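Local coordinates for protein hydrolase, haloacid dehalogenase-like family (Chlorobaculum tepidum, PDB 2HCF) that probably acts as a magnesium-dependent hydrolase of the haloacid dehalogenase family, with a magnesium ion held by aspartates at the strand ends of its core, at residues D12-K17 with I194-G199; L6-I11 with G114-N119; D178-I183 with A207-G212; L94-R99 with N217-D222; G47-A52 with L147-L152. All blocks are in the same frame, centred on the assembly; numbering follows the deposited sequence.

Contact 1: residues D12-K17 with I194-G199. With MG (magnesium ion), chain B.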
# COMPACT_ATOMS: atom_id res chain seq x y z
N ASP A 12 0.84 4.65 -0.68
CA ASP A 12 0.94 5.96 -0.02
C ASP A 12 2.27 6.12 0.69
O ASP A 12 2.69 5.23 1.46
CB ASP A 12 -0.21 6.19 0.96
CG ASP A 12 -1.58 6.14 0.25
OD1 ASP A 12 -2.02 5.03 -0.07
OD2 ASP A 12 -2.18 7.19 -0.01
N GLY A 13 2.95 7.22 0.36
CA GLY A 13 4.30 7.52 0.90
C GLY A 13 5.45 6.74 0.26
O GLY A 13 6.59 6.85 0.73
N THR A 14 5.14 5.94 -0.78
CA THR A 14 6.08 5.14 -1.53
C THR A 14 6.02 5.47 -3.02
O THR A 14 7.02 5.85 -3.64
CB THR A 14 5.80 3.65 -1.34
OG1 THR A 14 5.88 3.31 0.06
CG2 THR A 14 6.78 2.78 -2.10
N LEU A 15 4.84 5.33 -3.61
CA LEU A 15 4.65 5.76 -5.02
C LEU A 15 4.10 7.16 -5.15
O LEU A 15 4.41 7.88 -6.09
CB LEU A 15 3.70 4.79 -5.72
CG LEU A 15 4.11 3.32 -5.75
CD1 LEU A 15 2.97 2.48 -6.37
CD2 LEU A 15 5.39 3.16 -6.55
N LEU A 16 3.22 7.53 -4.24
CA LEU A 16 2.54 8.81 -4.33
C LEU A 16 2.05 9.23 -2.96
O LEU A 16 2.13 8.44 -1.99
CB LEU A 16 1.38 8.73 -5.32
CG LEU A 16 0.28 7.65 -5.07
CD1 LEU A 16 -0.75 8.07 -4.02
CD2 LEU A 16 -0.46 7.38 -6.41
N LYS A 17 1.58 10.48 -2.90
CA LYS A 17 0.86 11.04 -1.76
C LYS A 17 -0.41 11.69 -2.22
O LYS A 17 -0.52 12.11 -3.38
CB LYS A 17 1.69 12.08 -1.04
CG LYS A 17 2.87 11.45 -0.31
CD LYS A 17 3.70 12.46 0.42
CE LYS A 17 4.89 11.74 1.08
NZ LYS A 17 5.80 12.65 1.80
N ILE A 194 12.82 -3.43 1.01
CA ILE A 194 13.46 -2.17 0.67
C ILE A 194 12.57 -1.06 1.22
O ILE A 194 11.42 -0.94 0.82
CB ILE A 194 13.65 -1.99 -0.86
CG1 ILE A 194 14.62 -3.02 -1.46
CG2 ILE A 194 14.11 -0.57 -1.20
CD1 ILE A 194 14.47 -3.10 -3.01
N ALA A 195 13.10 -0.28 2.15
CA ALA A 195 12.36 0.82 2.75
C ALA A 195 12.82 2.09 2.08
O ALA A 195 14.01 2.21 1.73
CB ALA A 195 12.63 0.88 4.21
N VAL A 196 11.88 3.02 1.89
CA VAL A 196 12.17 4.32 1.31
C VAL A 196 11.61 5.40 2.23
O VAL A 196 10.46 5.33 2.67
CB VAL A 196 11.62 4.38 -0.15
CG1 VAL A 196 10.15 4.16 -0.19
CG2 VAL A 196 12.03 5.69 -0.82
N ALA A 197 12.45 6.39 2.58
CA ALA A 197 12.11 7.36 3.64
C ALA A 197 11.41 8.58 3.05
O ALA A 197 11.73 9.73 3.39
CB ALA A 197 13.37 7.75 4.42
N THR A 198 10.44 8.31 2.18
CA THR A 198 9.64 9.35 1.52
C THR A 198 8.25 9.52 2.16
O THR A 198 7.40 10.24 1.64
CB THR A 198 9.49 9.07 0.01
OG1 THR A 198 9.14 7.70 -0.21
CG2 THR A 198 10.76 9.37 -0.70
N GLY A 199 8.03 8.89 3.32
CA GLY A 199 6.79 9.11 4.05
C GLY A 199 7.07 9.95 5.27
O GLY A 199 7.93 10.87 5.25
MG MG B . 2.93 3.62 2.84
O HOH W 1 9.38 7.15 -2.96
O HOH W 2 8.53 12.81 3.47
O HOH W 3 2.65 5.26 4.35
O HOH W 4 0.84 3.23 2.90
O HOH W 5 3.02 1.91 4.01
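Gly-13 and Gly-199 bring the two loops together, with their CA atoms 4.3 Å apart; there is no strand pairing between 12-17 and 194-199. The main bond comes from Thr-198. Its OG1 donates to Gly-13 O at 2.8 Å and meets this oxygen 36° above the carbonyl plane. With chi1 at 46°, OG1 sits between the backbone N and the carbonyl carbon of its own residue. The same OG1 takes a bond from water 1, which also donates to Thr-14 O, so the water ties the two loops a second time. Lys-17 reaches over with a chain extended beyond CG. Its NZ makes a weak bond of 2.9 Å to Thr-198 O, and water 2 links NZ, again weakly, to Gly-199 O. Beside these bonds the contact is apolar: the side chains of Thr-14 and Val-196 cross obliquely, CG2 to CG1 at 4.1 Å. Thr-14 OG1 is engaged elsewhere and bonds to Asp-10 OD2. Gly-13, with its positive phi of 77°, turns the chain between the bond to Thr-198 and the metal. The preceding carbonyl, Asp-12 O, binds the magnesium ion at 2.1 Å. Asp-10, Asp-12 and Thr-14 fit the DxDx(T/V) pattern of the haloacid dehalogenase family. The Asp-12 carboxylate does not take part in this contact; it pairs with Lys-127 and Asn-119. Strand 16-18 runs antiparallel to strand 92-94. Strand 192-196 lies between strands 173-177 and 213-215 in the central sheet, and Val-196 packs on Phe-218, just ahead of helix 221-229.

Contact 2: residues L6-I11 with G114-N119. With MG (magnesium ion), chain B.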
# COMPACT_ATOMS: atom_id res chain seq x y z
N LEU A 6 9.74 -11.21 -7.91
CA LEU A 6 8.43 -10.69 -7.54
C LEU A 6 8.66 -9.40 -6.75
O LEU A 6 9.32 -9.41 -5.70
CB LEU A 6 7.66 -11.71 -6.68
CG LEU A 6 6.33 -11.22 -6.08
CD1 LEU A 6 5.40 -10.78 -7.17
CD2 LEU A 6 5.61 -12.23 -5.23
N VAL A 7 8.14 -8.29 -7.27
CA VAL A 7 8.33 -7.01 -6.65
C VAL A 7 6.97 -6.38 -6.26
O VAL A 7 6.16 -6.04 -7.13
CB VAL A 7 9.10 -6.05 -7.58
CG1 VAL A 7 9.49 -4.80 -6.82
CG2 VAL A 7 10.34 -6.74 -8.14
N LEU A 8 6.80 -6.16 -4.97
CA LEU A 8 5.53 -5.70 -4.40
C LEU A 8 5.72 -4.31 -3.79
O LEU A 8 6.58 -4.09 -2.94
CB LEU A 8 5.04 -6.71 -3.36
CG LEU A 8 4.79 -8.15 -3.85
CD1 LEU A 8 4.51 -9.04 -2.66
CD2 LEU A 8 3.66 -8.22 -4.85
N PHE A 9 4.89 -3.38 -4.22
CA PHE A 9 4.95 -1.97 -3.86
C PHE A 9 3.73 -1.56 -3.04
O PHE A 9 2.56 -1.85 -3.43
CB PHE A 9 4.91 -1.09 -5.11
CG PHE A 9 6.24 -0.91 -5.82
CD1 PHE A 9 7.09 0.13 -5.45
CD2 PHE A 9 6.59 -1.71 -6.91
CE1 PHE A 9 8.30 0.32 -6.11
CE2 PHE A 9 7.79 -1.52 -7.57
CZ PHE A 9 8.64 -0.50 -7.16
N ASP A 10 4.02 -0.89 -1.93
CA ASP A 10 3.08 -0.02 -1.22
C ASP A 10 2.73 1.22 -2.06
O ASP A 10 3.50 1.57 -2.93
CB ASP A 10 3.76 0.41 0.07
CG ASP A 10 2.89 1.31 0.92
OD1 ASP A 10 1.81 0.82 1.32
OD2 ASP A 10 3.31 2.47 1.20
N ILE A 11 1.58 1.85 -1.83
CA ILE A 11 1.16 3.06 -2.55
C ILE A 11 1.54 4.36 -1.78
O ILE A 11 2.49 5.07 -2.17
CB ILE A 11 -0.34 3.00 -2.88
CG1 ILE A 11 -0.65 1.71 -3.67
CG2 ILE A 11 -0.79 4.25 -3.63
CD1 ILE A 11 -2.08 1.57 -4.12
N GLY A 114 3.54 -6.26 -8.51
CA GLY A 114 2.26 -6.25 -7.83
C GLY A 114 2.17 -5.20 -6.71
O GLY A 114 3.18 -4.59 -6.32
N LEU A 115 0.96 -4.99 -6.20
CA LEU A 115 0.71 -4.05 -5.15
C LEU A 115 0.54 -4.82 -3.88
O LEU A 115 -0.05 -5.89 -3.91
CB LEU A 115 -0.56 -3.30 -5.42
CG LEU A 115 -0.47 -2.40 -6.65
CD1 LEU A 115 -1.82 -1.98 -7.05
CD2 LEU A 115 0.39 -1.15 -6.35
N LEU A 116 1.04 -4.29 -2.78
CA LEU A 116 0.76 -4.78 -1.44
C LEU A 116 0.52 -3.53 -0.60
O LEU A 116 1.49 -2.81 -0.29
CB LEU A 116 1.95 -5.57 -0.87
CG LEU A 116 1.59 -6.46 0.32
CD1 LEU A 116 2.61 -7.54 0.52
CD2 LEU A 116 1.44 -5.67 1.61
N THR A 117 -0.76 -3.26 -0.31
CA THR A 117 -1.17 -1.96 0.19
C THR A 117 -2.27 -1.97 1.23
O THR A 117 -3.06 -2.92 1.29
CB THR A 117 -1.58 -1.09 -1.02
OG1 THR A 117 -2.11 0.15 -0.58
CG2 THR A 117 -2.56 -1.83 -1.91
N GLY A 118 -2.29 -0.92 2.06
CA GLY A 118 -3.35 -0.73 3.07
C GLY A 118 -4.63 -0.17 2.47
O GLY A 118 -5.67 -0.13 3.12
N ASN A 119 -4.56 0.30 1.22
CA ASN A 119 -5.76 0.75 0.52
C ASN A 119 -6.70 -0.43 0.17
O ASN A 119 -6.24 -1.52 -0.19
CB ASN A 119 -5.39 1.46 -0.79
CG ASN A 119 -4.74 2.82 -0.59
OD1 ASN A 119 -5.45 3.83 -0.42
ND2 ASN A 119 -3.39 2.88 -0.71
MG MG B . 2.93 3.62 2.84
O HOH W 6 -0.68 2.05 0.48
O HOH W 4 0.84 3.23 2.90
O HOH W 3 2.65 5.26 4.35
O HOH W 5 3.02 1.91 4.01
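Leu-8 pairs with Gly-114 and Phe-9 with Leu-115, so strands 5-9 and 111-116 lie side by side in parallel, the short segments at 46° to each other. Three backbone bonds join them. Gly-114 N donates to Val-7 O at 3.0 Å, Phe-9 N to Gly-114 O and Leu-116 N to Phe-9 O. Leu-8 CD2 rests on the backbone of Gly-114, 3.8 Å from CA, where that residue has no side chain. Its other methyl, CD1, touches Leu-116 CD1 at 4.0 Å. Phe-9 and Leu-115 are on the other face of the sheet, where Leu-115 CD2 meets Ile-11 CG1. Beyond the strands Ile-11 packs across Thr-117: CG1 and CD1 both approach OG1, CG1 at 3.8 Å. Asn-119 brings ND2 to 3.7 Å from Ile-11 CB. Thr-117 OG1 accepts from Asn-119 N and closes an ST turn. Asp-10 has CG anti to its backbone N (chi1 -180°), which sets the carboxylate beside the metal, and OD2 binds the magnesium ion at 2.0 Å. Its OD1 forms a salt bridge with Arg-149 NH2 and accepts a bond of 2.9 Å from water 6. That water also accepts from Ile-11 N and bonds to Thr-117 OG1, so it joins the loops that follow the two strands. The arrangement is that of a Rossmann-like haloacid dehalogenase core, in which the C-terminal ends of adjacent parallel strands carry the metal site. In relatives the first aspartate after this strand is the nucleophile.

Contact 3: residues D178-I183 with A207-G212. With MG (magnesium ion), chain B.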
# COMPACT_ATOMS: atom_id res chain seq x y z
N ASP A 178 7.38 2.48 2.97
CA ASP A 178 7.87 3.66 3.69
C ASP A 178 7.72 3.66 5.21
O ASP A 178 8.04 4.68 5.83
CB ASP A 178 7.19 4.91 3.12
CG ASP A 178 5.69 4.98 3.48
OD1 ASP A 178 4.97 4.04 3.08
OD2 ASP A 178 5.25 5.98 4.14
N THR A 179 7.24 2.55 5.80
CA THR A 179 7.01 2.47 7.26
C THR A 179 7.49 1.18 7.85
O THR A 179 7.81 0.21 7.15
CB THR A 179 5.51 2.60 7.65
OG1 THR A 179 4.87 1.30 7.54
CG2 THR A 179 4.80 3.61 6.75
N GLU A 180 7.50 1.14 9.19
CA GLU A 180 7.83 -0.09 9.90
C GLU A 180 6.90 -1.24 9.51
O GLU A 180 7.29 -2.40 9.59
CB GLU A 180 7.75 0.13 11.40
CG GLU A 180 6.37 0.32 11.93
CD GLU A 180 6.33 0.54 13.43
OE1 GLU A 180 6.84 -0.34 14.16
OE2 GLU A 180 5.81 1.59 13.88
N HIS A 181 5.67 -0.93 9.08
CA HIS A 181 4.69 -1.97 8.77
C HIS A 181 5.04 -2.70 7.48
O HIS A 181 4.83 -3.90 7.35
CB HIS A 181 3.29 -1.37 8.72
CG HIS A 181 2.93 -0.61 9.95
ND1 HIS A 181 2.98 -1.18 11.21
CD2 HIS A 181 2.58 0.68 10.14
CE1 HIS A 181 2.63 -0.28 12.11
NE2 HIS A 181 2.37 0.85 11.48
N ASP A 182 5.57 -1.95 6.52
CA ASP A 182 6.09 -2.51 5.30
C ASP A 182 7.26 -3.45 5.61
O ASP A 182 7.29 -4.60 5.17
CB ASP A 182 6.52 -1.40 4.36
CG ASP A 182 5.36 -0.47 4.07
OD1 ASP A 182 4.53 -0.84 3.24
OD2 ASP A 182 5.26 0.61 4.69
N ILE A 183 8.19 -2.97 6.40
CA ILE A 183 9.36 -3.75 6.68
C ILE A 183 8.95 -5.03 7.41
O ILE A 183 9.51 -6.12 7.18
CB ILE A 183 10.37 -2.94 7.56
CG1 ILE A 183 10.91 -1.74 6.78
CG2 ILE A 183 11.54 -3.82 7.96
CD1 ILE A 183 11.58 -0.69 7.63
N ALA A 207 15.59 2.66 10.17
CA ALA A 207 16.74 1.80 10.28
C ALA A 207 16.66 0.88 11.52
O ALA A 207 17.26 -0.20 11.54
CB ALA A 207 18.01 2.66 10.31
N ARG A 208 15.92 1.30 12.53
CA ARG A 208 15.74 0.51 13.74
C ARG A 208 14.91 -0.77 13.52
O ARG A 208 14.89 -1.65 14.38
CB ARG A 208 15.08 1.35 14.83
CG ARG A 208 15.85 2.60 15.17
CD ARG A 208 15.18 3.42 16.26
NE ARG A 208 15.76 4.77 16.30
CZ ARG A 208 15.07 5.91 16.38
NH1 ARG A 208 13.74 5.93 16.50
NH2 ARG A 208 15.74 7.06 16.36
N HIS A 209 14.23 -0.85 12.37
CA HIS A 209 13.42 -2.00 12.01
C HIS A 209 14.14 -2.96 11.09
O HIS A 209 13.58 -3.97 10.69
CB HIS A 209 12.13 -1.51 11.39
CG HIS A 209 11.43 -0.50 12.24
ND1 HIS A 209 11.01 -0.79 13.51
CD2 HIS A 209 11.16 0.81 12.04
CE1 HIS A 209 10.47 0.29 14.05
NE2 HIS A 209 10.56 1.28 13.18
N LYS A 210 15.39 -2.64 10.75
CA LYS A 210 16.30 -3.54 10.05
C LYS A 210 15.82 -3.91 8.66
O LYS A 210 15.75 -5.10 8.31
CB LYS A 210 16.53 -4.81 10.87
CG LYS A 210 16.92 -4.60 12.31
CD LYS A 210 18.27 -3.91 12.43
CE LYS A 210 18.82 -4.05 13.85
NZ LYS A 210 17.80 -3.57 14.84
N PRO A 211 15.51 -2.90 7.84
CA PRO A 211 15.16 -3.19 6.47
C PRO A 211 16.37 -3.74 5.76
O PRO A 211 17.50 -3.43 6.13
CB PRO A 211 14.79 -1.80 5.92
CG PRO A 211 15.62 -0.86 6.76
CD PRO A 211 15.55 -1.45 8.11
N GLY A 212 16.17 -4.54 4.72
CA GLY A 212 17.29 -5.11 4.00
C GLY A 212 18.07 -4.04 3.29
O GLY A 212 19.28 -4.09 3.22
MG MG B . 2.93 3.62 2.84
O HOH W 3 2.65 5.26 4.35
O HOH W 5 3.02 1.91 4.01
O HOH W 4 0.84 3.23 2.90
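The first turn of helix 180-187 packs on the loop that leads into strand 213-215, with Glu-180 and Ile-183 meeting His-209 and Pro-211. Glu-180 CB sits over the centre of the His-209 ring, 3.6 Å from its centroid and 14° off the normal, a CH-pi contact. The carboxylate stacks on the same ring with the planes 27° apart, and OE1 comes to 3.7 Å from CE1. OE1 also makes a salt bridge with Arg-184. Glu-180 CG lies over a face of the His-181 ring, so this side chain is held between two imidazoles. The helix start belongs to the acidic loop that follows strand 173-177 in the haloacid dehalogenase fold. There Asp-178 OD1 binds the magnesium ion at 2.1 Å. Thr-179 and Asp-182 form a capping box: Thr-179 OG1 accepts from His-181 N, and Asp-182 OD2 accepts from Thr-179 N at 3.0 Å. Thr-179 OG1 donates to the same oxygen, and the two donors come from opposite faces of the carboxylate plane. One turn after Glu-180, Ile-183 touches the loop with both branches. CG2 lies 3.4 Å from His-209 O, and CD1 packs on Pro-211 CB at 3.8 Å.

Contact 4: residues L94-R99 with N217-D222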
# COMPACT_ATOMS: atom_id res chain seq x y z
N LEU A 94 2.88 12.42 -7.45
CA LEU A 94 3.78 11.30 -7.72
C LEU A 94 5.17 11.58 -7.09
O LEU A 94 5.70 12.67 -7.22
CB LEU A 94 3.85 11.11 -9.24
CG LEU A 94 4.06 9.68 -9.75
CD1 LEU A 94 2.81 8.86 -9.55
CD2 LEU A 94 4.46 9.65 -11.20
N LEU A 95 5.73 10.62 -6.36
CA LEU A 95 7.01 10.84 -5.69
C LEU A 95 8.18 10.76 -6.65
O LEU A 95 8.01 10.37 -7.82
CB LEU A 95 7.13 9.86 -4.53
CG LEU A 95 6.03 10.10 -3.51
CD1 LEU A 95 6.21 9.18 -2.30
CD2 LEU A 95 6.00 11.56 -3.04
N GLU A 96 9.38 11.14 -6.18
CA GLU A 96 10.53 11.35 -7.08
C GLU A 96 10.95 10.04 -7.73
O GLU A 96 11.15 9.05 -7.04
CB GLU A 96 11.73 11.97 -6.32
CG GLU A 96 12.92 12.24 -7.26
CD GLU A 96 14.04 13.05 -6.62
OE1 GLU A 96 14.08 13.16 -5.38
OE2 GLU A 96 14.89 13.57 -7.39
N GLY A 97 11.02 10.01 -9.06
CA GLY A 97 11.58 8.85 -9.78
C GLY A 97 10.66 7.65 -9.99
O GLY A 97 11.06 6.64 -10.58
N VAL A 98 9.42 7.77 -9.54
CA VAL A 98 8.49 6.63 -9.53
C VAL A 98 8.14 6.12 -10.94
O VAL A 98 8.21 4.93 -11.20
CB VAL A 98 7.23 6.99 -8.74
CG1 VAL A 98 6.06 6.03 -9.05
CG2 VAL A 98 7.58 7.05 -7.27
N ARG A 99 7.78 7.03 -11.85
CA ARG A 99 7.36 6.58 -13.19
C ARG A 99 8.55 5.92 -13.92
O ARG A 99 8.40 4.88 -14.54
CB ARG A 99 6.76 7.70 -14.03
CG ARG A 99 6.04 7.16 -15.30
CD ARG A 99 5.51 8.23 -16.25
NE ARG A 99 4.74 9.27 -15.57
CZ ARG A 99 3.44 9.20 -15.28
NH1 ARG A 99 2.69 8.15 -15.63
NH2 ARG A 99 2.87 10.22 -14.65
N ASN A 217 15.20 8.18 -1.31
CA ASN A 217 14.16 8.34 -2.31
C ASN A 217 14.56 7.51 -3.54
O ASN A 217 15.60 6.85 -3.50
CB ASN A 217 14.01 9.82 -2.66
CG ASN A 217 15.32 10.46 -3.10
OD1 ASN A 217 15.95 10.00 -4.04
ND2 ASN A 217 15.72 11.52 -2.42
N PHE A 218 13.78 7.56 -4.61
CA PHE A 218 14.07 6.73 -5.79
C PHE A 218 14.59 7.57 -6.97
O PHE A 218 14.39 7.21 -8.12
CB PHE A 218 12.82 5.96 -6.25
CG PHE A 218 12.27 4.96 -5.26
CD1 PHE A 218 13.11 4.14 -4.51
CD2 PHE A 218 10.90 4.77 -5.15
CE1 PHE A 218 12.57 3.17 -3.63
CE2 PHE A 218 10.36 3.81 -4.28
CZ PHE A 218 11.21 3.02 -3.52
N ALA A 219 15.27 8.68 -6.69
CA ALA A 219 15.87 9.51 -7.73
C ALA A 219 16.80 8.76 -8.68
O ALA A 219 16.76 9.02 -9.88
CB ALA A 219 16.63 10.67 -7.11
N GLU A 220 17.64 7.86 -8.17
CA GLU A 220 18.64 7.16 -9.01
C GLU A 220 18.11 5.83 -9.53
O GLU A 220 18.34 4.78 -8.95
CB GLU A 220 19.93 6.95 -8.23
CG GLU A 220 20.47 8.18 -7.50
CD GLU A 220 20.80 9.37 -8.41
OE1 GLU A 220 21.14 9.18 -9.61
OE2 GLU A 220 20.75 10.52 -7.91
N THR A 221 17.39 5.88 -10.64
CA THR A 221 16.65 4.71 -11.14
C THR A 221 17.52 3.46 -11.25
O THR A 221 17.17 2.42 -10.74
CB THR A 221 16.02 5.05 -12.49
OG1 THR A 221 15.35 6.29 -12.36
CG2 THR A 221 15.03 3.99 -12.91
N ASP A 222 18.67 3.60 -11.92
CA ASP A 222 19.61 2.49 -12.13
C ASP A 222 20.01 1.81 -10.83
O ASP A 222 20.07 0.60 -10.77
CB ASP A 222 20.87 2.94 -12.86
CG ASP A 222 20.59 3.47 -14.26
OD1 ASP A 222 19.52 3.14 -14.83
OD2 ASP A 222 21.46 4.20 -14.82
O HOH W 7 11.10 8.78 -4.42
O HOH W 8 13.60 6.05 -10.27
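Glu-96 reaches over to Ala-219 and Asn-217 where the loops leading into helices 98-106 and 221-229 meet. Each segment is a loop that runs into a helix of the haloacid dehalogenase core: Gly-97 is the N-cap of one and Glu-220 of the other. Glu-96 has CG anti to its backbone N (chi1 -178°), and the chain stays extended beyond it. This carries the carboxylate across to the second loop. OE2 ends 3.4 Å from Ala-219 CB, while OE1 stands 3.7 Å from Asn-217 CG. The carboxylate and amide planes are 36° apart, and no hydrogen bond joins them. Asn-217 uses its amide oxygen at home: OD1 accepts from Ala-219 N at 3.0 Å and closes an Asx turn. That bond fixes the turn against which Glu-96 rests. Of the Phe-218 side chain, CB meets the other segment, 3.6 Å from Glu-96 O. Its ring leads away from 94-99 and packs on Leu-101. Gly-97 takes a positive phi (81°) within the type II turn from Leu-95 to Val-98. It has no side chain, and a CB here would clash with Phe-218 O. Its CA can therefore lie close to the second backbone, 4.8 Å from Ala-219 CA. No direct hydrogen bond crosses the contact; two waters make the polar links instead. Water 7 donates to Glu-96 O and accepts from Phe-218 N. Water 8 accepts from Thr-221 OG1 and donates to two carbonyls, lying 2.6 Å from Gly-97 O and 2.6 Å from Phe-218 O.

Contact 5: residues G47-A52 with L147-L152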
# COMPACT_ATOMS: atom_id res chain seq x y z
N GLY A 47 0.85 3.29 6.87
CA GLY A 47 1.14 1.88 6.85
C GLY A 47 0.06 0.97 7.38
O GLY A 47 0.21 -0.24 7.37
N LYS A 48 -1.07 1.54 7.82
CA LYS A 48 -2.15 0.75 8.38
C LYS A 48 -3.21 0.38 7.32
O LYS A 48 -3.29 0.97 6.25
CB LYS A 48 -2.74 1.49 9.60
CG LYS A 48 -1.73 1.53 10.77
CD LYS A 48 -2.11 2.56 11.82
N MSE A 49 -3.98 -0.66 7.62
CA MSE A 49 -4.98 -1.18 6.68
C MSE A 49 -6.24 -0.31 6.76
O MSE A 49 -6.65 0.05 7.84
CB MSE A 49 -5.30 -2.61 7.07
CG MSE A 49 -4.13 -3.58 7.11
SE MSE A 49 -3.43 -3.87 5.31
CE MSE A 49 -4.80 -4.24 4.46
N ASP A 50 -6.87 0.03 5.63
CA ASP A 50 -8.09 0.85 5.66
C ASP A 50 -9.16 0.28 6.63
O ASP A 50 -9.82 1.02 7.36
CB ASP A 50 -8.69 1.00 4.25
CG ASP A 50 -8.04 2.06 3.44
OD1 ASP A 50 -7.20 2.81 3.97
OD2 ASP A 50 -8.36 2.15 2.22
N GLY A 51 -9.28 -1.05 6.70
CA GLY A 51 -10.29 -1.66 7.54
C GLY A 51 -9.96 -1.49 9.00
O GLY A 51 -10.84 -1.24 9.81
N ALA A 52 -8.68 -1.57 9.32
CA ALA A 52 -8.23 -1.43 10.69
C ALA A 52 -8.39 0.04 11.15
O ALA A 52 -8.70 0.32 12.31
CB ALA A 52 -6.79 -1.86 10.79
N LEU A 147 -7.50 -7.35 7.68
CA LEU A 147 -7.36 -6.21 8.58
C LEU A 147 -5.91 -6.08 9.06
O LEU A 147 -5.49 -5.01 9.46
CB LEU A 147 -8.29 -6.38 9.81
CG LEU A 147 -9.81 -6.43 9.58
CD1 LEU A 147 -10.51 -6.83 10.88
CD2 LEU A 147 -10.37 -5.12 9.08
N ASP A 148 -5.15 -7.18 9.00
CA ASP A 148 -3.76 -7.23 9.45
C ASP A 148 -2.80 -7.32 8.27
O ASP A 148 -2.90 -8.26 7.45
CB ASP A 148 -3.58 -8.45 10.33
CG ASP A 148 -2.14 -8.64 10.79
OD1 ASP A 148 -1.27 -7.82 10.44
OD2 ASP A 148 -1.91 -9.62 11.54
N ARG A 149 -1.88 -6.35 8.18
CA ARG A 149 -0.98 -6.21 7.00
C ARG A 149 -0.15 -7.47 6.83
O ARG A 149 0.26 -7.83 5.73
CB ARG A 149 -0.04 -4.99 7.11
CG ARG A 149 0.55 -4.58 5.75
CD ARG A 149 1.60 -3.49 5.81
NE ARG A 149 1.91 -3.14 4.44
CZ ARG A 149 1.40 -2.09 3.83
NH1 ARG A 149 0.64 -1.23 4.49
NH2 ARG A 149 1.70 -1.87 2.55
N ASN A 150 0.09 -8.15 7.94
CA ASN A 150 0.93 -9.37 7.95
C ASN A 150 0.33 -10.62 7.33
O ASN A 150 1.05 -11.59 7.12
CB ASN A 150 1.38 -9.66 9.37
CG ASN A 150 2.34 -8.61 9.89
OD1 ASN A 150 2.93 -7.85 9.12
ND2 ASN A 150 2.50 -8.56 11.21
N GLU A 151 -0.97 -10.58 7.02
CA GLU A 151 -1.61 -11.61 6.19
C GLU A 151 -1.38 -11.40 4.69
O GLU A 151 -1.38 -12.36 3.92
CB GLU A 151 -3.12 -11.65 6.48
CG GLU A 151 -3.44 -12.01 7.94
CD GLU A 151 -4.93 -12.02 8.24
OE1 GLU A 151 -5.75 -12.37 7.33
OE2 GLU A 151 -5.29 -11.67 9.40
N LEU A 152 -1.15 -10.15 4.28
CA LEU A 152 -1.05 -9.79 2.85
C LEU A 152 0.07 -10.43 2.00
O LEU A 152 -0.17 -10.80 0.85
CB LEU A 152 -1.00 -8.28 2.69
CG LEU A 152 -2.23 -7.43 3.06
CD1 LEU A 152 -2.19 -6.10 2.32
CD2 LEU A 152 -3.54 -8.15 2.82
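Arg-149 and Gly-47 make the one direct hydrogen bond of this contact. NH1 donates to Gly-47 O at 3.1 Å, with an angle of 140° at the hydrogen. The arginine approaches from above the carbonyl plane, 54° out of it, while the oxygen stays near the edge of the guanidinium. Its chain is extended from CG to NE, and its other terminal nitrogen, NH2, makes salt bridges with Asp-10 and Asp-182. The apolar contacts centre on Met-49, present as selenomethionine. Its chain bends at chi2 and chi3 and reaches Leu-152 tip to tip, CE to CD1 at 3.9 Å. The selenium lies against the arginine backbone, 3.8 Å from Arg-149 CA. Leu-147 CD2 covers the turn of helix 50-59 at Gly-51, 3.7 Å from its carbonyl carbon. A third kind of contact is carbon against carbonyl: Leu-147 O faces Met-49 CG at 3.1 Å and Ala-52 CB at 3.7 Å. Within 147-152, Asp-148 OD1 accepts from Asn-150 N at 2.9 Å, an Asx turn that shapes the loop around Arg-149. Gly-47 lies near the bound magnesium ion. Helix 50-59 belongs to the helical insertion between strands 16-18 and 92-94. The arrangement is consistent with the cap meeting the core in haloacid dehalogenase hydrolases, with Arg-149 probably in the place of the family's motif III basic residue.

In the fold
Contacts 1, 2 and 3 meet at the magnesium ion, each supplying one ligand, and their centres are 11 to 15 Å apart. The strands of contacts 1 and 2 (5-9, 111-116, 192-196) belong to the same parallel sheet; contact 3 joins helix 180-187 to the loop before its edge strand 213-215. Contact 5 touches contacts 2 and 3 through Arg-149, while contact 4 lies about 26 Å from contact 5, centre to centre. Contact 4 touches contact 1 through the Leu-15 and Leu-95 backbones. Along the chain, contacts 1 and 2 cross, and contact 2 closes before contact 3 opens. Residues distant in sequence thus assemble one metal site, with the helical insertion on one side.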